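Local coordinates for transcription termination factor FttA (Methanosarcina mazei, PDB 2XR1), which probably terminates transcription as a zinc-dependent nuclease that cuts nascent RNA at the RNA polymerase exit channel and degrades the released RNA from its 5' end, at residues T376-T382 and R602-G608; G384-Q390 and H583-L589. Residue numbers count along the deposited sequence, not the author numbering.

Interaction 1 (T376-T382 and R602-G608). With ZN (zinc ion), chain F.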
ATOM      1  N   THR B 376      -0.445  -4.767  18.858  1.00 26.88           N
ATOM      2  CA  THR B 376      -0.375  -5.621  17.666  1.00 25.99           C
ATOM      3  C   THR B 376       0.902  -6.448  17.664  1.00 25.09           C
ATOM      4  O   THR B 376       1.972  -5.914  17.908  1.00 24.14           O
ATOM      5  CB  THR B 376      -0.331  -4.731  16.381  1.00 26.38           C
ATOM      6  OG1 THR B 376      -1.474  -3.866  16.350  1.00 29.23           O
ATOM      7  CG2 THR B 376      -0.298  -5.540  15.094  1.00 23.37           C
ATOM      8  N   VAL B 377       0.789  -7.739  17.372  1.00 25.60           N
ATOM      9  CA  VAL B 377       1.949  -8.619  17.168  1.00 24.72           C
ATOM     10  C   VAL B 377       1.948  -9.191  15.743  1.00 25.17           C
ATOM     11  O   VAL B 377       0.948  -9.681  15.249  1.00 23.87           O
ATOM     12  CB  VAL B 377       1.879  -9.857  18.077  1.00 25.92           C
ATOM     13  CG1 VAL B 377       3.129 -10.754  17.822  1.00 23.38           C
ATOM     14  CG2 VAL B 377       1.731  -9.470  19.568  1.00 26.78           C
ATOM     15  N   ILE B 378       3.083  -9.093  15.077  1.00 25.43           N
ATOM     16  CA  ILE B 378       3.269  -9.692  13.781  1.00 25.63           C
ATOM     17  C   ILE B 378       4.282 -10.780  14.054  1.00 25.34           C
ATOM     18  O   ILE B 378       5.439 -10.484  14.386  1.00 24.02           O
ATOM     19  CB  ILE B 378       3.821  -8.673  12.767  1.00 25.92           C
ATOM     20  CG1 ILE B 378       2.703  -7.689  12.389  1.00 28.22           C
ATOM     21  CG2 ILE B 378       4.355  -9.395  11.514  1.00 26.26           C
ATOM     22  CD1 ILE B 378       3.007  -6.271  12.511  1.00 28.63           C
ATOM     23  N   SER B 379       3.827 -12.035  13.920  1.00 26.06           N
ATOM     24  CA  SER B 379       4.599 -13.204  14.333  1.00 26.05           C
ATOM     25  C   SER B 379       5.008 -14.086  13.179  1.00 25.68           C
ATOM     26  O   SER B 379       4.268 -14.233  12.227  1.00 26.12           O
ATOM     27  CB  SER B 379       3.768 -14.050  15.293  1.00 26.87           C
ATOM     28  OG  SER B 379       4.473 -15.233  15.628  1.00 28.03           O
ATOM     29  N   GLU B 380       6.146 -14.741  13.310  1.00 24.83           N
ATOM     30  CA  GLU B 380       6.494 -15.786  12.361  1.00 25.76           C
ATOM     31  C   GLU B 380       5.605 -16.972  12.602  1.00 25.82           C
ATOM     32  O   GLU B 380       4.999 -17.051  13.653  1.00 26.14           O
ATOM     33  CB  GLU B 380       7.935 -16.272  12.506  1.00 26.14           C
ATOM     34  CG  GLU B 380       8.231 -16.971  13.830  1.00 27.98           C
ATOM     35  CD  GLU B 380       9.172 -18.113  13.648  1.00 30.74           C
ATOM     36  OE1 GLU B 380       8.821 -19.023  12.846  1.00 33.79           O
ATOM     37  OE2 GLU B 380      10.240 -18.108  14.287  1.00 29.06           O
ATOM     38  N   ALA B 381       5.561 -17.889  11.623  1.00 25.63           N
ATOM     39  CA  ALA B 381       4.689 -19.056  11.644  1.00 25.97           C
ATOM     40  C   ALA B 381       5.329 -20.318  11.024  1.00 25.58           C
ATOM     41  O   ALA B 381       4.635 -21.115  10.463  1.00 26.06           O
ATOM     42  CB  ALA B 381       3.346 -18.720  10.953  1.00 25.82           C
ATOM     43  N   THR B 382       6.641 -20.491  11.142  1.00 24.89           N
ATOM     44  CA  THR B 382       7.384 -21.533  10.391  1.00 25.77           C
ATOM     45  C   THR B 382       6.906 -22.904  10.741  1.00 27.87           C
ATOM     46  O   THR B 382       6.662 -23.721   9.862  1.00 29.38           O
ATOM     47  CB  THR B 382       8.882 -21.506  10.648  1.00 25.25           C
ATOM     48  OG1 THR B 382       9.348 -20.173  10.529  1.00 23.21           O
ATOM     49  CG2 THR B 382       9.627 -22.377   9.647  1.00 26.08           C
ATOM     50  N   ARG B 602      -4.501  -7.585  18.234  1.00 32.52           N
ATOM     51  CA  ARG B 602      -4.430  -8.320  16.971  1.00 32.08           C
ATOM     52  C   ARG B 602      -3.127  -9.100  16.822  1.00 29.44           C
ATOM     53  O   ARG B 602      -2.113  -8.696  17.327  1.00 28.29           O
ATOM     54  CB  ARG B 602      -4.579  -7.427  15.746  1.00 32.29           C
ATOM     55  CG  ARG B 602      -5.379  -6.206  15.886  1.00 36.89           C
ATOM     56  CD  ARG B 602      -6.834  -6.325  15.487  1.00 43.76           C
ATOM     57  NE  ARG B 602      -7.067  -6.050  14.064  1.00 49.46           N
ATOM     58  CZ  ARG B 602      -6.790  -4.897  13.418  1.00 51.37           C
ATOM     59  NH1 ARG B 602      -6.229  -3.836  14.054  1.00 51.00           N
ATOM     60  NH2 ARG B 602      -7.064  -4.817  12.093  1.00 50.66           N
ATOM     61  N   VAL B 603      -3.170 -10.240  16.153  1.00 28.53           N
ATOM     62  CA  VAL B 603      -1.954 -10.818  15.657  1.00 27.12           C
ATOM     63  C   VAL B 603      -2.018 -11.167  14.181  1.00 27.53           C
ATOM     64  O   VAL B 603      -3.074 -11.461  13.652  1.00 29.50           O
ATOM     65  CB  VAL B 603      -1.362 -11.940  16.528  1.00 26.80           C
ATOM     66  CG1 VAL B 603      -2.126 -12.143  17.874  1.00 27.43           C
ATOM     67  CG2 VAL B 603      -1.133 -13.128  15.754  1.00 24.86           C
ATOM     68  N   PHE B 604      -0.891 -11.037  13.503  1.00 26.16           N
ATOM     69  CA  PHE B 604      -0.780 -11.313  12.113  1.00 26.63           C
ATOM     70  C   PHE B 604       0.306 -12.332  11.947  1.00 26.79           C
ATOM     71  O   PHE B 604       1.234 -12.376  12.758  1.00 27.23           O
ATOM     72  CB  PHE B 604      -0.408 -10.047  11.372  1.00 26.44           C
ATOM     73  CG  PHE B 604      -1.496  -9.055  11.348  1.00 28.19           C
ATOM     74  CD1 PHE B 604      -2.528  -9.163  10.435  1.00 29.66           C
ATOM     75  CD2 PHE B 604      -1.559  -8.051  12.286  1.00 27.80           C
ATOM     76  CE1 PHE B 604      -3.554  -8.233  10.433  1.00 29.47           C
ATOM     77  CE2 PHE B 604      -2.570  -7.161  12.274  1.00 27.29           C
ATOM     78  CZ  PHE B 604      -3.556  -7.252  11.344  1.00 29.17           C
ATOM     79  N   THR B 605       0.220 -13.166  10.925  1.00 27.58           N
ATOM     80  CA  THR B 605       1.218 -14.213  10.784  1.00 27.61           C
ATOM     81  C   THR B 605       1.944 -14.143   9.435  1.00 27.60           C
ATOM     82  O   THR B 605       1.427 -13.663   8.488  1.00 29.28           O
ATOM     83  CB  THR B 605       0.585 -15.584  11.022  1.00 27.82           C
ATOM     84  OG1 THR B 605      -0.451 -15.793  10.066  1.00 28.88           O
ATOM     85  CG2 THR B 605       0.017 -15.665  12.407  1.00 27.22           C
ATOM     86  N   GLU B 606       3.154 -14.633   9.397  1.00 27.74           N
ATOM     87  CA  GLU B 606       4.033 -14.534   8.267  1.00 28.85           C
ATOM     88  C   GLU B 606       5.139 -15.571   8.413  1.00 28.04           C
ATOM     89  O   GLU B 606       5.148 -16.324   9.372  1.00 28.21           O
ATOM     90  CB  GLU B 606       4.622 -13.119   8.138  1.00 28.89           C
ATOM     91  CG  GLU B 606       5.155 -12.494   9.402  1.00 32.50           C
ATOM     92  CD  GLU B 606       6.687 -12.601   9.624  1.00 37.29           C
ATOM     93  OE1 GLU B 606       7.507 -12.620   8.654  1.00 39.56           O
ATOM     94  OE2 GLU B 606       7.088 -12.607  10.828  1.00 41.82           O
ATOM     95  N   HIS B 607       6.031 -15.659   7.429  1.00 27.93           N
ATOM     96  CA  HIS B 607       7.204 -16.552   7.517  1.00 27.46           C
ATOM     97  C   HIS B 607       6.783 -17.994   7.808  1.00 28.48           C
ATOM     98  O   HIS B 607       7.136 -18.575   8.818  1.00 27.93           O
ATOM     99  CB  HIS B 607       8.148 -16.031   8.554  1.00 25.52           C
ATOM    100  CG  HIS B 607       9.522 -16.585   8.472  1.00 24.79           C
ATOM    101  ND1 HIS B 607       9.830 -17.852   8.893  1.00 25.97           N
ATOM    102  CD2 HIS B 607      10.698 -16.007   8.124  1.00 24.44           C
ATOM    103  CE1 HIS B 607      11.132 -18.050   8.767  1.00 26.15           C
ATOM    104  NE2 HIS B 607      11.682 -16.944   8.308  1.00 25.14           N
ATOM    105  N   GLY B 608       6.004 -18.543   6.886  1.00 29.93           N
ATOM    106  CA  GLY B 608       5.654 -19.947   6.890  1.00 31.47           C
ATOM    107  C   GLY B 608       5.117 -20.272   5.522  1.00 33.76           C
ATOM    108  O   GLY B 608       4.827 -19.366   4.754  1.00 34.13           O
TER
HETATM  109 ZN    ZN F1639      13.806 -16.581   8.539  1.00 35.44          ZN
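Glu606, Phe604 and His607 lose the most surface in this contact. Phe604 sits in the middle of strand 602-606, which runs parallel to strand 376-380 with the short axes 4.6 Å apart. Its backbone is tied at both ends: Phe604 N donates to Val377 O (2.9 Å) and Phe604 O accepts from Ser379 N (2.9 Å). A further bond links Val377 N to Arg602 O (3.1 Å). The Phe604 ring lies on the sheet face that also carries Thr376 and Ile378. Thr376 CG2 meets the ring edge at Phe604 CE2 (4.0 Å), and Ile378 CG1 packs on Phe604 CB (4.0 Å). On the reverse face Val377 CB and Val603 CB touch at 4.2 Å and helix 610-624 covers Thr605; beyond the strand the same helix meets Ala381.

These are neighbouring inner strands of the second sheet of the metallo-beta-lactamase sandwich, whose strand ends carry the metal site. The last beta bridge pairs Glu606 with Glu380. Its backbone bond to the sheet, Glu606 N to Ser379 O (3.1 Å), is weak. The end of the Glu606 side chain turns toward 376-382, with Glu606 CG 3.8 Å from Ile378 CG2.

His607 then takes a left-handed conformation (55/61), which ends the extended strand, and Ala381 N donates to His607 O (3.3 Å). His607 NE2 binds zinc at 2.2 Å, in a site completed by Asp249, His250 and Asp355. On the other side of the ring, His607 ND1 donates to Thr382 OG1 (2.9 Å). Thr382 OG1 in turn donates to Glu380 OE1 (2.6 Å).

Interaction 2 (G384-Q390 and H583-L589); sequences GNANAFQ and HSDRRQL
This is a loop-to-helix contact on the metallo-beta-lactamase domain. The irregular segment 384-390, between strand 376-380 and helix 393-409, wraps round the N-terminus of helix 586-594. CA atoms are nearest at Gly384 and Arg586 (5.2 Å) and at Phe389 and Asp585 (5.1 Å). The loop makes a type I turn from Asn385 to Ala388, with Ala386 (-44/-32) and Asn387 (-86/-14) at its centre, closed by Ala388 N to Asn385 O (3.0 Å). Ala388 (-97/56) then centres an inverse gamma turn.

Arg586 has the most surface covered by the contact. Its chi1 to chi3 are t, p, t, and Arg586 NH1 donates to Gly384 O (2.9 Å) in the guanidinium plane. The same group reaches Asp615 and Ser619 of helix 610-624. Arg586 N donates to Ala388 O (3.1 Å), so the loop backbone takes up an NH of the first helical turn. Phe389 (chi1 m) brings its ring to the helix start, with Phe389 CE1 3.8 Å from both Arg586 CG and Arg587 N.

Asp585 (chi1 p) divides its carboxylate. Asp585 OD2 accepts from Gln390 N (3.2 Å), and Asp585 OD1 accepts from Gln588 N (2.8 Å). Gln390 (chi1 p, chi2 t) reaches along 583-585, putting Gln390 OE1 3.0 Å from His583 O. Both are acceptors, and Lys357 NZ donates to each. Leu589 CD1 packs 3.8 Å from Gly384 N.

Asp585 N returns the bond to Gln588 OE1 (3.0 Å), which completes a capping box with Asp585 as N-cap, where the chain re-enters the metallo-beta-lactamase fold from the beta-CASP insertion.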
ATOM      1  N   GLY B 384       3.965 -23.403  12.054  1.00 30.14           N
ATOM      2  CA  GLY B 384       2.651 -22.954  12.426  1.00 31.16           C
ATOM      3  C   GLY B 384       1.546 -23.958  12.181  1.00 33.78           C
ATOM      4  O   GLY B 384       0.445 -23.773  12.656  1.00 33.57           O
ATOM      5  N   ASN B 385       1.842 -25.001  11.416  1.00 36.08           N
ATOM      6  CA  ASN B 385       0.878 -26.034  11.140  1.00 39.18           C
ATOM      7  C   ASN B 385       0.391 -26.774  12.397  1.00 40.68           C
ATOM      8  O   ASN B 385       1.160 -27.040  13.307  1.00 40.50           O
ATOM      9  CB  ASN B 385       1.492 -27.027  10.162  1.00 41.25           C
ATOM     10  CG  ASN B 385       1.191 -26.684   8.711  1.00 42.99           C
ATOM     11  OD1 ASN B 385       0.028 -26.757   8.278  1.00 49.59           O
ATOM     12  ND2 ASN B 385       2.220 -26.343   7.949  1.00 41.11           N
ATOM     13  N   ALA B 386      -0.888 -27.134  12.437  1.00 42.84           N
ATOM     14  CA  ALA B 386      -1.453 -27.906  13.576  1.00 44.51           C
ATOM     15  C   ALA B 386      -0.536 -29.053  14.004  1.00 45.51           C
ATOM     16  O   ALA B 386      -0.469 -29.420  15.158  1.00 46.45           O
ATOM     17  CB  ALA B 386      -2.858 -28.434  13.206  1.00 45.70           C
ATOM     18  N   ASN B 387       0.168 -29.588  13.031  1.00 46.74           N
ATOM     19  CA  ASN B 387       0.911 -30.845  13.094  1.00 49.06           C
ATOM     20  C   ASN B 387       2.343 -30.688  13.647  1.00 47.03           C
ATOM     21  O   ASN B 387       2.985 -31.664  13.986  1.00 48.56           O
ATOM     22  CB  ASN B 387       1.044 -31.277  11.620  1.00 51.07           C
ATOM     23  CG  ASN B 387       1.148 -32.735  11.428  1.00 56.65           C
ATOM     24  OD1 ASN B 387       1.120 -33.203  10.284  1.00 61.79           O
ATOM     25  ND2 ASN B 387       1.272 -33.491  12.521  1.00 63.56           N
ATOM     26  N   ALA B 388       2.826 -29.448  13.725  1.00 43.34           N
ATOM     27  CA  ALA B 388       4.225 -29.151  13.585  1.00 41.59           C
ATOM     28  C   ALA B 388       4.986 -29.005  14.921  1.00 40.51           C
ATOM     29  O   ALA B 388       5.661 -28.018  15.214  1.00 37.28           O
ATOM     30  CB  ALA B 388       4.394 -27.888  12.650  1.00 38.37           C
ATOM     31  N   PHE B 389       4.904 -30.040  15.712  1.00 43.13           N
ATOM     32  CA  PHE B 389       5.663 -30.103  16.953  1.00 43.89           C
ATOM     33  C   PHE B 389       7.061 -30.575  16.624  1.00 44.96           C
ATOM     34  O   PHE B 389       7.307 -31.188  15.584  1.00 46.23           O
ATOM     35  CB  PHE B 389       4.979 -31.035  17.954  1.00 45.91           C
ATOM     36  CG  PHE B 389       3.546 -30.688  18.157  1.00 46.44           C
ATOM     37  CD1 PHE B 389       3.192 -29.540  18.875  1.00 44.11           C
ATOM     38  CD2 PHE B 389       2.543 -31.424  17.534  1.00 47.38           C
ATOM     39  CE1 PHE B 389       1.850 -29.192  19.036  1.00 44.26           C
ATOM     40  CE2 PHE B 389       1.207 -31.067  17.685  1.00 47.66           C
ATOM     41  CZ  PHE B 389       0.862 -29.960  18.432  1.00 46.12           C
ATOM     42  N   GLN B 390       8.004 -30.252  17.486  1.00 44.70           N
ATOM     43  CA  GLN B 390       9.327 -30.768  17.281  1.00 46.31           C
ATOM     44  C   GLN B 390       9.747 -31.408  18.587  1.00 48.03           C
ATOM     45  O   GLN B 390       9.171 -31.127  19.622  1.00 48.89           O
ATOM     46  CB  GLN B 390      10.232 -29.665  16.720  1.00 43.98           C
ATOM     47  CG  GLN B 390      10.532 -28.624  17.644  1.00 43.07           C
ATOM     48  CD  GLN B 390      10.991 -27.328  16.995  1.00 42.35           C
ATOM     49  OE1 GLN B 390      11.841 -26.667  17.559  1.00 45.38           O
ATOM     50  NE2 GLN B 390      10.410 -26.930  15.864  1.00 41.71           N
ATOM     51  N   HIS B 583      13.675 -22.414  15.759  1.00 27.25           N
ATOM     52  CA  HIS B 583      12.316 -21.871  15.796  1.00 26.42           C
ATOM     53  C   HIS B 583      11.413 -22.531  16.821  1.00 26.94           C
ATOM     54  O   HIS B 583      11.535 -23.719  17.148  1.00 28.22           O
ATOM     55  CB  HIS B 583      11.642 -22.092  14.468  1.00 26.81           C
ATOM     56  CG  HIS B 583      12.254 -21.332  13.327  1.00 27.63           C
ATOM     57  ND1 HIS B 583      11.920 -20.022  13.038  1.00 23.03           N
ATOM     58  CD2 HIS B 583      13.125 -21.729  12.366  1.00 26.61           C
ATOM     59  CE1 HIS B 583      12.565 -19.657  11.948  1.00 25.00           C
ATOM     60  NE2 HIS B 583      13.288 -20.677  11.514  1.00 25.28           N
ATOM     61  N   SER B 584      10.471 -21.749  17.304  1.00 26.67           N
ATOM     62  CA  SER B 584       9.408 -22.226  18.122  1.00 26.99           C
ATOM     63  C   SER B 584       8.608 -23.230  17.342  1.00 27.87           C
ATOM     64  O   SER B 584       8.237 -22.959  16.223  1.00 27.92           O
ATOM     65  CB  SER B 584       8.490 -21.056  18.484  1.00 26.44           C
ATOM     66  OG  SER B 584       9.105 -20.210  19.393  1.00 26.09           O
ATOM     67  N   ASP B 585       8.311 -24.381  17.928  1.00 29.38           N
ATOM     68  CA  ASP B 585       7.406 -25.327  17.284  1.00 30.30           C
ATOM     69  C   ASP B 585       5.955 -24.829  17.436  1.00 30.16           C
ATOM     70  O   ASP B 585       5.730 -23.709  17.905  1.00 28.76           O
ATOM     71  CB  ASP B 585       7.608 -26.744  17.834  1.00 31.60           C
ATOM     72  CG  ASP B 585       6.977 -26.974  19.227  1.00 34.90           C
ATOM     73  OD1 ASP B 585       6.482 -25.999  19.854  1.00 37.55           O
ATOM     74  OD2 ASP B 585       6.978 -28.156  19.704  1.00 37.73           O
ATOM     75  N   ARG B 586       4.987 -25.638  17.020  1.00 30.83           N
ATOM     76  CA  ARG B 586       3.593 -25.204  17.046  1.00 31.76           C
ATOM     77  C   ARG B 586       3.157 -24.848  18.461  1.00 32.05           C
ATOM     78  O   ARG B 586       2.624 -23.796  18.678  1.00 31.28           O
ATOM     79  CB  ARG B 586       2.687 -26.269  16.431  1.00 32.78           C
ATOM     80  CG  ARG B 586       1.242 -26.163  16.804  1.00 34.40           C
ATOM     81  CD  ARG B 586       0.491 -25.085  16.021  1.00 34.20           C
ATOM     82  NE  ARG B 586      -0.920 -25.235  16.318  1.00 36.44           N
ATOM     83  CZ  ARG B 586      -1.936 -24.825  15.572  1.00 36.62           C
ATOM     84  NH1 ARG B 586      -1.759 -24.204  14.418  1.00 35.09           N
ATOM     85  NH2 ARG B 586      -3.161 -25.074  15.999  1.00 39.31           N
ATOM     86  N   ARG B 587       3.429 -25.719  19.421  1.00 34.08           N
ATOM     87  CA  ARG B 587       3.116 -25.455  20.820  1.00 35.50           C
ATOM     88  C   ARG B 587       3.727 -24.110  21.280  1.00 34.33           C
ATOM     89  O   ARG B 587       3.085 -23.273  21.882  1.00 34.19           O
ATOM     90  CB  ARG B 587       3.627 -26.573  21.713  1.00 36.63           C
ATOM     91  CG  ARG B 587       2.902 -26.643  23.062  1.00 40.24           C
ATOM     92  CD  ARG B 587       3.599 -27.574  24.065  1.00 43.30           C
ATOM     93  NE  ARG B 587       4.644 -26.855  24.811  1.00 46.28           N
ATOM     94  CZ  ARG B 587       5.969 -26.973  24.606  1.00 48.90           C
ATOM     95  NH1 ARG B 587       6.465 -27.820  23.679  1.00 49.84           N
ATOM     96  NH2 ARG B 587       6.815 -26.254  25.341  1.00 47.72           N
ATOM     97  N   GLN B 588       4.979 -23.898  20.941  1.00 33.76           N
ATOM     98  CA  GLN B 588       5.703 -22.736  21.429  1.00 32.57           C
ATOM     99  C   GLN B 588       5.196 -21.450  20.813  1.00 31.47           C
ATOM    100  O   GLN B 588       5.200 -20.411  21.480  1.00 31.28           O
ATOM    101  CB  GLN B 588       7.199 -22.934  21.200  1.00 31.61           C
ATOM    102  CG  GLN B 588       7.760 -23.895  22.234  1.00 32.73           C
ATOM    103  CD  GLN B 588       9.017 -24.619  21.787  1.00 34.67           C
ATOM    104  OE1 GLN B 588       9.511 -24.416  20.657  1.00 36.42           O
ATOM    105  NE2 GLN B 588       9.545 -25.485  22.666  1.00 34.54           N
ATOM    106  N   LEU B 589       4.793 -21.503  19.544  1.00 30.72           N
ATOM    107  CA  LEU B 589       4.187 -20.349  18.900  1.00 29.84           C
ATOM    108  C   LEU B 589       2.931 -19.957  19.676  1.00 30.90           C
ATOM    109  O   LEU B 589       2.716 -18.787  20.006  1.00 29.81           O
ATOM    110  CB  LEU B 589       3.858 -20.655  17.445  1.00 29.95           C
ATOM    111  CG  LEU B 589       5.128 -20.789  16.571  1.00 29.97           C
ATOM    112  CD1 LEU B 589       4.875 -21.433  15.195  1.00 27.56           C
ATOM    113  CD2 LEU B 589       5.750 -19.425  16.413  1.00 26.40           C
TER

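How the interactions relate
From the N terminus, the chain passes through the KH domains and the first part of the metallo-beta-lactamase domain before strand 376-380. It then runs through loop 384-390 and out into the beta-CASP domain. It comes back at 583-589, where interaction 2 closes the inner loop. Helix 586-594 then leads to strand 602-606, and interaction 1 closes the outer loop. Interaction 2 is therefore nested inside interaction 1. Together they join the N-terminal and C-terminal parts of the metallo-beta-lactamase domain on both sides of the insertion. Their centres lie 13 Å apart, and they meet beside the zinc site. Glu380 OE2 and His583 ND1 are 2.8 Å apart, probably hydrogen-bonded.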